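Local coordinates for glucuronoarabinoxylan endo-1,4-beta-xylanase (Clostridium papyrosolvens, PDB 4FMV), which probably cuts internal beta-1,4 linkages of xylan, the chain being the family 30 glycoside hydrolase part, with its (beta/alpha)8 barrel, of a longer protein, at residues S86-P91 against I263-T268; I45-I50 against A175-Q180; Q141-Y146 against G203-G208; I82-P87 against E227-E232. All blocks are in the same frame, centred on the assembly; numbering follows the deposited sequence.

Interaction 1 of 4, residues S86-P91 against I263-T268; sequences SPWNPP and IYWWIT
The backbones at W88, in the loop that leaves strand 82-86, and at W265, on strand 261-266 where the chain turns a corner, stay well apart, with W88 CA 13.8 Å from W265 CA. Two long indole side chains reach inward from opposite directions to close this gap. Only their six-membered rings meet, rim to rim: W88 CZ2 comes to 3.5 Å from W265 CH2, and W88 CH2 lies 3.8 Å from W265 CZ3. The planes are turned 34° from each other and the ring centroids are 5.7 Å apart, so neither ring lies over the other. W265 holds CG anti to its own nitrogen (chi1 -179°), which carries the indole out from the corner toward W88; one face of that indole is covered by W266 CG, 3.5 Å above the plane. W88 also packs edge-to-face with W25 and W150, while both tryptophans touch R47 and E232. With no hydrogen bond between the segments and no stacked faces, the attraction can be little more than dispersion between ring rims, and the position of each indole probably depends largely on its other neighbours.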
# COMPACT_ATOMS: atom_id res chain seq x y z
N SER A 86 -11.97 1.41 -1.35
CA SER A 86 -12.23 0.59 -2.55
C SER A 86 -13.58 -0.12 -2.39
O SER A 86 -13.88 -0.63 -1.29
CB SER A 86 -11.16 -0.50 -2.66
OG SER A 86 -9.83 0.01 -2.67
N PRO A 87 -14.42 -0.12 -3.44
CA PRO A 87 -15.60 -0.97 -3.63
C PRO A 87 -15.30 -2.38 -4.19
O PRO A 87 -14.55 -2.49 -5.17
CB PRO A 87 -16.44 -0.16 -4.61
CG PRO A 87 -15.34 0.55 -5.53
CD PRO A 87 -14.02 0.52 -4.71
N TRP A 88 -15.91 -3.43 -3.63
CA TRP A 88 -16.02 -4.74 -4.29
C TRP A 88 -17.22 -4.88 -5.21
O TRP A 88 -17.18 -5.63 -6.17
CB TRP A 88 -16.04 -5.89 -3.28
CG TRP A 88 -14.72 -6.32 -2.72
CD1 TRP A 88 -14.18 -7.59 -2.74
CD2 TRP A 88 -13.81 -5.50 -1.96
NE1 TRP A 88 -12.98 -7.59 -2.05
CE2 TRP A 88 -12.73 -6.33 -1.57
CE3 TRP A 88 -13.79 -4.15 -1.60
CZ2 TRP A 88 -11.64 -5.85 -0.84
CZ3 TRP A 88 -12.72 -3.68 -0.86
CH2 TRP A 88 -11.66 -4.53 -0.49
N ASN A 89 -18.32 -4.23 -4.85
CA ASN A 89 -19.52 -4.24 -5.68
C ASN A 89 -20.23 -2.90 -5.58
O ASN A 89 -20.13 -2.21 -4.56
CB ASN A 89 -20.53 -5.32 -5.24
CG ASN A 89 -19.97 -6.74 -5.30
OD1 ASN A 89 -19.87 -7.35 -6.36
ND2 ASN A 89 -19.64 -7.27 -4.13
N PRO A 90 -20.97 -2.51 -6.64
CA PRO A 90 -21.89 -1.41 -6.35
C PRO A 90 -23.11 -1.97 -5.61
O PRO A 90 -23.19 -3.19 -5.45
CB PRO A 90 -22.28 -0.91 -7.73
CG PRO A 90 -22.10 -2.08 -8.64
CD PRO A 90 -21.00 -2.94 -8.04
N PRO A 91 -24.07 -1.10 -5.22
CA PRO A 91 -25.35 -1.60 -4.72
C PRO A 91 -25.99 -2.58 -5.70
O PRO A 91 -25.83 -2.44 -6.91
CB PRO A 91 -26.21 -0.33 -4.65
CG PRO A 91 -25.24 0.74 -4.39
CD PRO A 91 -24.05 0.37 -5.26
N ILE A 263 0.45 -1.26 0.70
CA ILE A 263 -0.63 -1.36 1.68
C ILE A 263 -1.05 -2.81 1.86
O ILE A 263 -1.47 -3.47 0.91
CB ILE A 263 -1.86 -0.51 1.27
CG1 ILE A 263 -1.52 0.97 1.20
CG2 ILE A 263 -3.04 -0.74 2.23
CD1 ILE A 263 -1.41 1.53 -0.23
N TYR A 264 -0.93 -3.30 3.09
CA TYR A 264 -1.33 -4.65 3.45
C TYR A 264 -2.86 -4.82 3.35
O TYR A 264 -3.61 -3.86 3.32
CB TYR A 264 -0.82 -4.99 4.89
CG TYR A 264 -0.78 -6.47 5.24
CD1 TYR A 264 0.35 -7.24 4.97
CD2 TYR A 264 -1.88 -7.10 5.85
CE1 TYR A 264 0.39 -8.59 5.29
CE2 TYR A 264 -1.85 -8.47 6.16
CZ TYR A 264 -0.71 -9.20 5.89
OH TYR A 264 -0.66 -10.54 6.17
N TRP A 265 -3.29 -6.07 3.31
CA TRP A 265 -4.69 -6.44 3.37
C TRP A 265 -5.22 -6.24 4.83
O TRP A 265 -4.70 -5.39 5.57
CB TRP A 265 -4.88 -7.86 2.82
CG TRP A 265 -6.28 -8.40 2.78
CD1 TRP A 265 -6.64 -9.71 3.00
CD2 TRP A 265 -7.50 -7.69 2.51
NE1 TRP A 265 -8.00 -9.85 2.89
CE2 TRP A 265 -8.56 -8.63 2.59
CE3 TRP A 265 -7.81 -6.37 2.22
CZ2 TRP A 265 -9.89 -8.28 2.39
CZ3 TRP A 265 -9.15 -6.01 2.01
CH2 TRP A 265 -10.17 -6.97 2.10
N TRP A 266 -6.36 -6.83 5.15
CA TRP A 266 -7.11 -6.49 6.34
C TRP A 266 -6.46 -6.75 7.70
O TRP A 266 -5.54 -7.58 7.85
CB TRP A 266 -8.52 -7.13 6.28
CG TRP A 266 -8.55 -8.63 6.15
CD1 TRP A 266 -7.49 -9.51 6.28
CD2 TRP A 266 -9.70 -9.43 5.84
NE1 TRP A 266 -7.93 -10.80 6.09
CE2 TRP A 266 -9.27 -10.78 5.81
CE3 TRP A 266 -11.04 -9.13 5.58
CZ2 TRP A 266 -10.15 -11.83 5.54
CZ3 TRP A 266 -11.92 -10.18 5.31
CH2 TRP A 266 -11.47 -11.51 5.30
N ILE A 267 -6.93 -6.01 8.71
CA ILE A 267 -6.23 -5.95 9.98
C ILE A 267 -6.59 -7.05 10.97
O ILE A 267 -5.71 -7.86 11.31
CB ILE A 267 -6.33 -4.57 10.68
CG1 ILE A 267 -5.60 -3.50 9.86
CG2 ILE A 267 -5.73 -4.66 12.07
CD1 ILE A 267 -6.11 -2.07 10.12
N THR A 268 -7.82 -7.15 11.45
CA THR A 268 -7.92 -8.12 12.54
C THR A 268 -8.49 -9.42 12.01
O THR A 268 -9.63 -9.78 12.28
CB THR A 268 -8.93 -7.53 13.55
OG1 THR A 268 -10.08 -7.04 12.84
CG2 THR A 268 -8.31 -6.32 14.29

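Interaction 2 of 4, residues I45-I50 against A175-Q180; sequences ILRLRI and APESFQ
R47 and E177 approach from opposite directions across the inside of the barrel; R47 CA and E177 CA, the closest CA pair of the two segments, are 12.6 Å apart. The close part of the contact is a single charged pair, R47 NH2 to E177 OE1 at 3.1 Å. It is a salt bridge without a directed hydrogen bond: the oxygen sits well out of the guanidinium plane, and guanidinium and carboxylate are turned 75° against each other. R47 reaches it through a chain extended from CG to NE, with CG anti to the backbone N (chi1 -179°). The guanidinium bonds elsewhere: NH2 to N142, NE to S86, and NH1 in a salt bridge to E232. E177 has several partners of its own, OE1 bonding to T231 and H205, OE2 to S86 and S139, so both buried charges are held in orientation by neighbours rather than by each other.

The rest is looser. E177 OE2 stands 3.6 Å from R47 NH2, and no other side chain of either segment crosses the gap. Farther along the segment F179 and Q180 are partly exposed, and Q180 CG lies 3.5 Å above one face of the F179 ring. The nearby arginine probably favours a charged E177. This buried network of charges and hydroxyls, to which the second and fifth strands contribute, occupies part of the barrel interior toward the C-terminal ends of the strands, as is common in (beta/alpha)8 barrels.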
# COMPACT_ATOMS: atom_id res chain seq x y z
N ILE A 45 -1.18 5.01 6.10
CA ILE A 45 -2.28 4.87 5.16
C ILE A 45 -3.26 3.81 5.66
O ILE A 45 -2.85 2.75 6.13
CB ILE A 45 -1.79 4.46 3.73
CG1 ILE A 45 -0.70 5.39 3.22
CG2 ILE A 45 -2.98 4.40 2.75
CD1 ILE A 45 -0.11 4.97 1.85
N LEU A 46 -4.56 4.11 5.55
CA LEU A 46 -5.63 3.15 5.84
C LEU A 46 -6.53 3.00 4.63
O LEU A 46 -6.95 4.00 4.02
CB LEU A 46 -6.48 3.62 7.04
CG LEU A 46 -7.67 2.72 7.38
CD1 LEU A 46 -7.23 1.30 7.85
CD2 LEU A 46 -8.53 3.36 8.44
N ARG A 47 -6.85 1.76 4.30
CA ARG A 47 -7.77 1.43 3.21
C ARG A 47 -9.11 0.96 3.78
O ARG A 47 -9.16 -0.07 4.47
CB ARG A 47 -7.17 0.32 2.32
CG ARG A 47 -8.03 -0.10 1.13
CD ARG A 47 -7.40 -1.29 0.40
NE ARG A 47 -8.12 -1.64 -0.84
CZ ARG A 47 -8.35 -2.89 -1.24
NH1 ARG A 47 -7.92 -3.89 -0.49
NH2 ARG A 47 -8.98 -3.14 -2.41
N LEU A 48 -10.18 1.67 3.43
CA LEU A 48 -11.56 1.32 3.77
C LEU A 48 -12.20 0.49 2.65
O LEU A 48 -11.82 0.60 1.49
CB LEU A 48 -12.41 2.57 3.97
CG LEU A 48 -11.84 3.74 4.77
CD1 LEU A 48 -12.79 4.92 4.67
CD2 LEU A 48 -11.63 3.31 6.22
N ARG A 49 -13.10 -0.41 3.03
CA ARG A 49 -13.97 -1.03 2.03
C ARG A 49 -15.31 -0.30 2.05
O ARG A 49 -15.89 -0.10 3.12
CB ARG A 49 -14.18 -2.51 2.33
CG ARG A 49 -15.31 -3.13 1.51
CD ARG A 49 -15.51 -4.60 1.82
NE ARG A 49 -16.87 -5.01 1.49
CZ ARG A 49 -17.92 -4.77 2.28
NH1 ARG A 49 -17.75 -4.13 3.45
NH2 ARG A 49 -19.14 -5.16 1.92
N ILE A 50 -15.80 0.07 0.86
CA ILE A 50 -17.09 0.75 0.73
C ILE A 50 -18.22 -0.27 0.81
O ILE A 50 -18.37 -1.13 -0.08
CB ILE A 50 -17.17 1.47 -0.64
CG1 ILE A 50 -16.02 2.48 -0.80
CG2 ILE A 50 -18.52 2.18 -0.83
CD1 ILE A 50 -16.00 3.19 -2.17
N ALA A 175 -7.36 3.56 -9.84
CA ALA A 175 -7.76 2.41 -10.63
C ALA A 175 -6.52 1.68 -11.13
O ALA A 175 -5.44 2.27 -11.14
CB ALA A 175 -8.54 2.91 -11.84
N PRO A 176 -6.72 0.51 -11.74
CA PRO A 176 -7.76 -0.54 -11.71
C PRO A 176 -7.77 -1.50 -10.52
O PRO A 176 -8.71 -2.28 -10.45
CB PRO A 176 -7.58 -1.24 -13.06
CG PRO A 176 -6.14 -1.20 -13.27
CD PRO A 176 -5.67 0.15 -12.73
N GLU A 177 -6.69 -1.56 -9.73
CA GLU A 177 -6.53 -2.58 -8.69
C GLU A 177 -6.66 -4.02 -9.22
O GLU A 177 -7.40 -4.83 -8.69
CB GLU A 177 -7.51 -2.37 -7.53
CG GLU A 177 -7.28 -1.06 -6.72
CD GLU A 177 -7.84 -1.19 -5.32
OE1 GLU A 177 -7.15 -1.81 -4.50
OE2 GLU A 177 -8.97 -0.70 -5.05
N SER A 178 -5.92 -4.31 -10.29
CA SER A 178 -5.83 -5.67 -10.81
C SER A 178 -5.26 -6.59 -9.74
O SER A 178 -4.34 -6.21 -9.00
CB SER A 178 -4.94 -5.69 -12.05
OG SER A 178 -4.62 -7.03 -12.39
N PHE A 179 -5.78 -7.82 -9.67
CA PHE A 179 -5.40 -8.73 -8.60
C PHE A 179 -3.92 -9.07 -8.63
O PHE A 179 -3.33 -9.35 -7.59
CB PHE A 179 -6.25 -10.01 -8.65
CG PHE A 179 -5.86 -10.99 -9.74
CD1 PHE A 179 -6.18 -10.74 -11.07
CD2 PHE A 179 -5.20 -12.17 -9.43
CE1 PHE A 179 -5.83 -11.64 -12.09
CE2 PHE A 179 -4.84 -13.09 -10.44
CZ PHE A 179 -5.17 -12.82 -11.77
N GLN A 180 -3.38 -9.26 -9.84
CA GLN A 180 -1.95 -9.37 -10.12
C GLN A 180 -1.09 -8.26 -10.75
O GLN A 180 -0.07 -8.59 -11.37
CB GLN A 180 -1.46 -10.81 -10.41
CG GLN A 180 -1.94 -11.45 -11.63
CD GLN A 180 -1.29 -12.83 -11.83
OE1 GLN A 180 -0.68 -13.08 -12.86
NE2 GLN A 180 -1.44 -13.72 -10.85

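Interaction 3 of 4, residues Q141-Y146 against G203-G208; sequences QNEPDY and GCHFYG
In E143 and H205 alike CG stands anti to the carbonyl carbon, and E143 (chi1 -57°) then runs extended beyond CG, which sends its carboxylate across the side chain of H205 at about a right angle. E143 follows N142, and this Asn-Glu pair just after the fourth strand of the (beta/alpha)8 barrel is a signature of clan GH-A glycosidases, to which family 30 belongs. The meeting is a His-carboxylate hydrogen bond: H205 ND1 donates to E143 OE2 over 2.8 Å, nearly straight at 169°. The oxygen lies in the imidazole plane and accepts through its anti lone pair, although carboxylate and ring planes are 63° apart. At the far edge of the imidazole, NE2 of H205 bonds to E177, so the ring is fixed from two sides and in turn positions E143. N142 directs its OD1 to R47. Y207 flanks the same carboxylate, its CE2 3.5 Å from E143 OE2, while its hydroxyl bonds to E232. The glutamate sits at the start of a type I beta turn closed by Y146 N to E143 O at 3.1 Å. Just upstream, Q141 NE2 gives N142 O a hydrogen bond of 2.8 Å, and the accepting oxygen lies in the plane of the Q141 amide.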
# COMPACT_ATOMS: atom_id res chain seq x y z
N GLN A 141 -12.92 0.05 -8.76
CA GLN A 141 -13.26 -1.33 -8.44
C GLN A 141 -12.08 -2.09 -7.84
O GLN A 141 -10.96 -2.03 -8.37
CB GLN A 141 -13.71 -2.04 -9.76
CG GLN A 141 -13.96 -3.58 -9.61
CD GLN A 141 -15.19 -3.93 -8.78
OE1 GLN A 141 -16.27 -3.39 -9.01
NE2 GLN A 141 -15.02 -4.86 -7.80
N ASN A 142 -12.34 -2.91 -6.83
CA ASN A 142 -11.38 -3.91 -6.38
C ASN A 142 -11.32 -5.12 -7.34
O ASN A 142 -12.34 -5.74 -7.61
CB ASN A 142 -11.77 -4.45 -5.01
CG ASN A 142 -10.78 -5.47 -4.50
OD1 ASN A 142 -9.65 -5.11 -4.17
ND2 ASN A 142 -11.18 -6.75 -4.46
N GLU A 143 -10.12 -5.46 -7.81
CA GLU A 143 -9.90 -6.65 -8.65
C GLU A 143 -11.00 -6.91 -9.67
O GLU A 143 -11.64 -7.97 -9.65
CB GLU A 143 -9.67 -7.89 -7.77
CG GLU A 143 -8.50 -7.69 -6.80
CD GLU A 143 -8.08 -8.94 -6.08
OE1 GLU A 143 -8.67 -10.00 -6.32
OE2 GLU A 143 -7.15 -8.86 -5.25
N PRO A 144 -11.20 -5.95 -10.58
CA PRO A 144 -12.21 -6.09 -11.63
C PRO A 144 -11.90 -7.28 -12.51
O PRO A 144 -12.78 -7.74 -13.23
CB PRO A 144 -12.03 -4.81 -12.45
CG PRO A 144 -10.55 -4.47 -12.24
CD PRO A 144 -10.40 -4.73 -10.76
N ASP A 145 -10.63 -7.70 -12.51
CA ASP A 145 -10.17 -8.86 -13.30
C ASP A 145 -10.03 -10.18 -12.53
O ASP A 145 -9.53 -11.15 -13.09
CB ASP A 145 -8.87 -8.54 -14.05
CG ASP A 145 -7.76 -8.09 -13.11
OD1 ASP A 145 -8.03 -7.96 -11.90
OD2 ASP A 145 -6.62 -7.89 -13.59
N TYR A 146 -10.32 -10.24 -11.23
CA TYR A 146 -10.63 -11.55 -10.70
C TYR A 146 -11.90 -11.38 -9.91
O TYR A 146 -11.89 -11.47 -8.69
CB TYR A 146 -9.46 -11.76 -9.72
CG TYR A 146 -9.17 -13.15 -9.23
CD1 TYR A 146 -8.47 -14.04 -10.03
CD2 TYR A 146 -9.54 -13.55 -7.95
CE1 TYR A 146 -8.18 -15.31 -9.59
CE2 TYR A 146 -9.26 -14.83 -7.50
CZ TYR A 146 -8.58 -15.70 -8.32
OH TYR A 146 -8.28 -16.98 -7.89
N GLY A 203 -3.55 1.92 -8.73
CA GLY A 203 -3.47 0.86 -7.73
C GLY A 203 -3.33 -0.52 -8.34
O GLY A 203 -3.94 -0.81 -9.36
N CYS A 204 -2.63 -1.40 -7.66
CA CYS A 204 -2.45 -2.77 -8.11
C CYS A 204 -2.31 -3.70 -6.91
O CYS A 204 -1.92 -3.27 -5.83
CB CYS A 204 -1.19 -2.89 -8.97
SG CYS A 204 0.36 -2.56 -8.07
N HIS A 205 -2.63 -4.98 -7.11
CA HIS A 205 -2.38 -5.99 -6.09
C HIS A 205 -1.32 -6.97 -6.59
O HIS A 205 -1.09 -7.11 -7.79
CB HIS A 205 -3.66 -6.76 -5.74
CG HIS A 205 -4.77 -5.88 -5.24
ND1 HIS A 205 -6.03 -6.36 -4.96
CD2 HIS A 205 -4.81 -4.55 -4.99
CE1 HIS A 205 -6.79 -5.37 -4.54
NE2 HIS A 205 -6.07 -4.26 -4.55
N PHE A 206 -0.66 -7.58 -5.61
CA PHE A 206 0.46 -8.53 -5.72
C PHE A 206 0.19 -10.05 -5.72
O PHE A 206 1.05 -10.82 -5.26
CB PHE A 206 1.69 -8.15 -4.88
CG PHE A 206 2.53 -7.04 -5.48
CD1 PHE A 206 2.16 -6.40 -6.67
CD2 PHE A 206 3.72 -6.65 -4.85
CE1 PHE A 206 2.95 -5.38 -7.22
CE2 PHE A 206 4.53 -5.63 -5.40
CZ PHE A 206 4.13 -4.99 -6.58
N TYR A 207 -1.03 -10.50 -5.99
CA TYR A 207 -1.23 -11.91 -5.80
C TYR A 207 -0.77 -12.61 -7.06
O TYR A 207 -1.52 -12.74 -8.04
CB TYR A 207 -2.74 -12.14 -5.62
CG TYR A 207 -3.26 -11.51 -4.35
CD1 TYR A 207 -2.88 -12.01 -3.10
CD2 TYR A 207 -4.10 -10.41 -4.38
CE1 TYR A 207 -3.33 -11.44 -1.94
CE2 TYR A 207 -4.55 -9.83 -3.20
CZ TYR A 207 -4.16 -10.35 -2.00
OH TYR A 207 -4.61 -9.79 -0.82
N GLY A 208 0.42 -13.21 -6.96
CA GLY A 208 1.08 -13.89 -8.07
C GLY A 208 1.95 -13.04 -8.99
O GLY A 208 2.39 -13.53 -10.04

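Interaction 4 of 4, residues I82-P87 against E227-E232; sequences IVFASP and ELWMTE
F84 and W229 pass alongside each other, pointing opposite ways, between strands 82-86 and 227-232, whose axes pass 10.2 Å apart at 61°. The rings make a T-shaped, edge-to-face pair: the rim of the W229 six-membered ring points at one face of F84, with centroids 5.3 Å apart and planes at 79°. W229 CZ3 does the touching, off the middle of the phenyl face and 3.7 Å from F84 CD1, which itself lies near the indole plane.

F84 takes the crowded position, CG between the backbone N and the carbonyl carbon (chi1 74°), which puts the ring beside the tryptophan, and the second torsion turns a face to it. W229 instead has CG beside its N, and its indole is fixed in rotation by a hydrogen bond of 3.0 Å from W229 NE1 to E227 OE1. The glutamate oxygen lies in the ring plane, whereas the N-H meets the carboxylate from above; R17 pairs with the same oxygen.

I82 also places CG1 between N and carbonyl carbon and then extends, so that CD1 reaches W229 CH2 at 4.0 Å. Farther along, T231 offers carbon to the phenyl ring: F84 CZ is 4.0 Å from T231 CB and equally far from T231 CG2. The threonine hydroxyl, pointing elsewhere, bonds to E177.

Strands three and seven face each other across the barrel, and side chains meeting from such opposed strands form the packed interior of a (beta/alpha)8, or TIM, barrel.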
# COMPACT_ATOMS: atom_id res chain seq x y z
N ILE A 82 -3.30 8.94 5.87
CA ILE A 82 -4.32 9.32 4.91
C ILE A 82 -5.24 8.12 4.78
O ILE A 82 -4.90 7.03 5.25
CB ILE A 82 -3.70 9.65 3.53
CG1 ILE A 82 -2.93 8.45 2.98
CG2 ILE A 82 -2.81 10.91 3.62
CD1 ILE A 82 -2.25 8.69 1.64
N VAL A 83 -6.33 8.28 4.04
CA VAL A 83 -7.36 7.25 3.98
C VAL A 83 -7.88 7.15 2.57
O VAL A 83 -8.19 8.17 1.95
CB VAL A 83 -8.59 7.60 4.90
CG1 VAL A 83 -9.60 6.48 4.89
CG2 VAL A 83 -8.13 7.90 6.32
N PHE A 84 -7.98 5.93 2.05
CA PHE A 84 -8.65 5.72 0.76
C PHE A 84 -9.65 4.59 0.87
O PHE A 84 -9.68 3.89 1.88
CB PHE A 84 -7.66 5.51 -0.39
CG PHE A 84 -6.98 4.15 -0.41
CD1 PHE A 84 -5.93 3.86 0.46
CD2 PHE A 84 -7.35 3.20 -1.34
CE1 PHE A 84 -5.28 2.64 0.41
CE2 PHE A 84 -6.70 1.97 -1.42
CZ PHE A 84 -5.66 1.68 -0.53
N ALA A 85 -10.50 4.45 -0.15
CA ALA A 85 -11.60 3.48 -0.11
C ALA A 85 -11.72 2.72 -1.43
O ALA A 85 -11.58 3.33 -2.50
CB ALA A 85 -12.93 4.21 0.18
N SER A 86 -11.97 1.41 -1.35
CA SER A 86 -12.23 0.59 -2.55
C SER A 86 -13.58 -0.12 -2.39
O SER A 86 -13.88 -0.63 -1.29
CB SER A 86 -11.16 -0.50 -2.66
OG SER A 86 -9.83 0.01 -2.67
N PRO A 87 -14.42 -0.12 -3.44
CA PRO A 87 -15.60 -0.97 -3.63
C PRO A 87 -15.30 -2.38 -4.19
O PRO A 87 -14.55 -2.49 -5.17
CB PRO A 87 -16.44 -0.16 -4.61
CG PRO A 87 -15.34 0.55 -5.53
CD PRO A 87 -14.02 0.52 -4.71
N GLU A 227 0.57 8.69 -9.09
CA GLU A 227 1.19 7.83 -8.10
C GLU A 227 0.87 6.37 -8.43
O GLU A 227 -0.11 6.08 -9.11
CB GLU A 227 0.71 8.18 -6.70
CG GLU A 227 1.18 9.54 -6.19
CD GLU A 227 1.68 9.49 -4.76
OE1 GLU A 227 0.89 9.12 -3.87
OE2 GLU A 227 2.87 9.81 -4.54
N LEU A 228 1.72 5.48 -7.94
CA LEU A 228 1.59 4.05 -8.15
C LEU A 228 1.68 3.35 -6.79
O LEU A 228 2.72 3.43 -6.12
CB LEU A 228 2.74 3.58 -9.07
CG LEU A 228 2.90 2.08 -9.35
CD1 LEU A 228 1.68 1.50 -10.07
CD2 LEU A 228 4.17 1.78 -10.18
N TRP A 229 0.60 2.68 -6.37
CA TRP A 229 0.58 2.05 -5.06
C TRP A 229 0.24 0.57 -5.20
O TRP A 229 -0.63 0.21 -5.98
CB TRP A 229 -0.52 2.63 -4.17
CG TRP A 229 -0.52 4.08 -3.90
CD1 TRP A 229 0.35 5.03 -4.36
CD2 TRP A 229 -1.47 4.77 -3.09
NE1 TRP A 229 -0.02 6.28 -3.88
CE2 TRP A 229 -1.13 6.13 -3.09
CE3 TRP A 229 -2.59 4.35 -2.35
CZ2 TRP A 229 -1.87 7.09 -2.40
CZ3 TRP A 229 -3.33 5.30 -1.66
CH2 TRP A 229 -2.96 6.65 -1.68
N MET A 230 0.88 -0.26 -4.38
CA MET A 230 0.44 -1.63 -4.26
C MET A 230 -0.57 -1.58 -3.11
O MET A 230 -0.21 -1.33 -1.96
CB MET A 230 1.63 -2.48 -3.84
CG MET A 230 1.49 -3.96 -4.10
SD MET A 230 0.13 -4.73 -3.23
CE MET A 230 0.59 -4.47 -1.50
N THR A 231 -1.85 -1.76 -3.44
CA THR A 231 -2.94 -1.53 -2.49
C THR A 231 -3.50 -2.71 -1.70
O THR A 231 -4.34 -2.52 -0.82
CB THR A 231 -4.12 -0.83 -3.21
OG1 THR A 231 -4.61 -1.68 -4.25
CG2 THR A 231 -3.67 0.48 -3.79
N GLU A 232 -3.16 -3.94 -2.07
CA GLU A 232 -3.52 -5.09 -1.24
C GLU A 232 -2.56 -6.26 -1.40
O GLU A 232 -2.32 -6.72 -2.52
CB GLU A 232 -4.93 -5.55 -1.58
CG GLU A 232 -5.56 -6.50 -0.53
CD GLU A 232 -6.72 -7.26 -1.12
OE1 GLU A 232 -7.66 -6.61 -1.61
OE2 GLU A 232 -6.68 -8.50 -1.12

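In the fold
All four contacts belong to one (beta/alpha)8 barrel, two crossing its interior and two nearer the C-terminal ends of the strands. In chain order come 45-50, 82-87 overlapping 86-91, 141-146, 175-180, 203-208, 227-232 and 263-268, on or just after strands two to eight. Interaction 4 has its centre closest to that of the chain, about 6 Å away; the centre of interaction 2 is about 5 Å from it, and those of interactions 1 and 3, about 11 Å apart, sit farther out. Interaction 2 joins the others through E177, which bonds to S86, T231 and H205. An apolar core thus passes through a charged layer to the loop end where GH-A enzymes carry their active site.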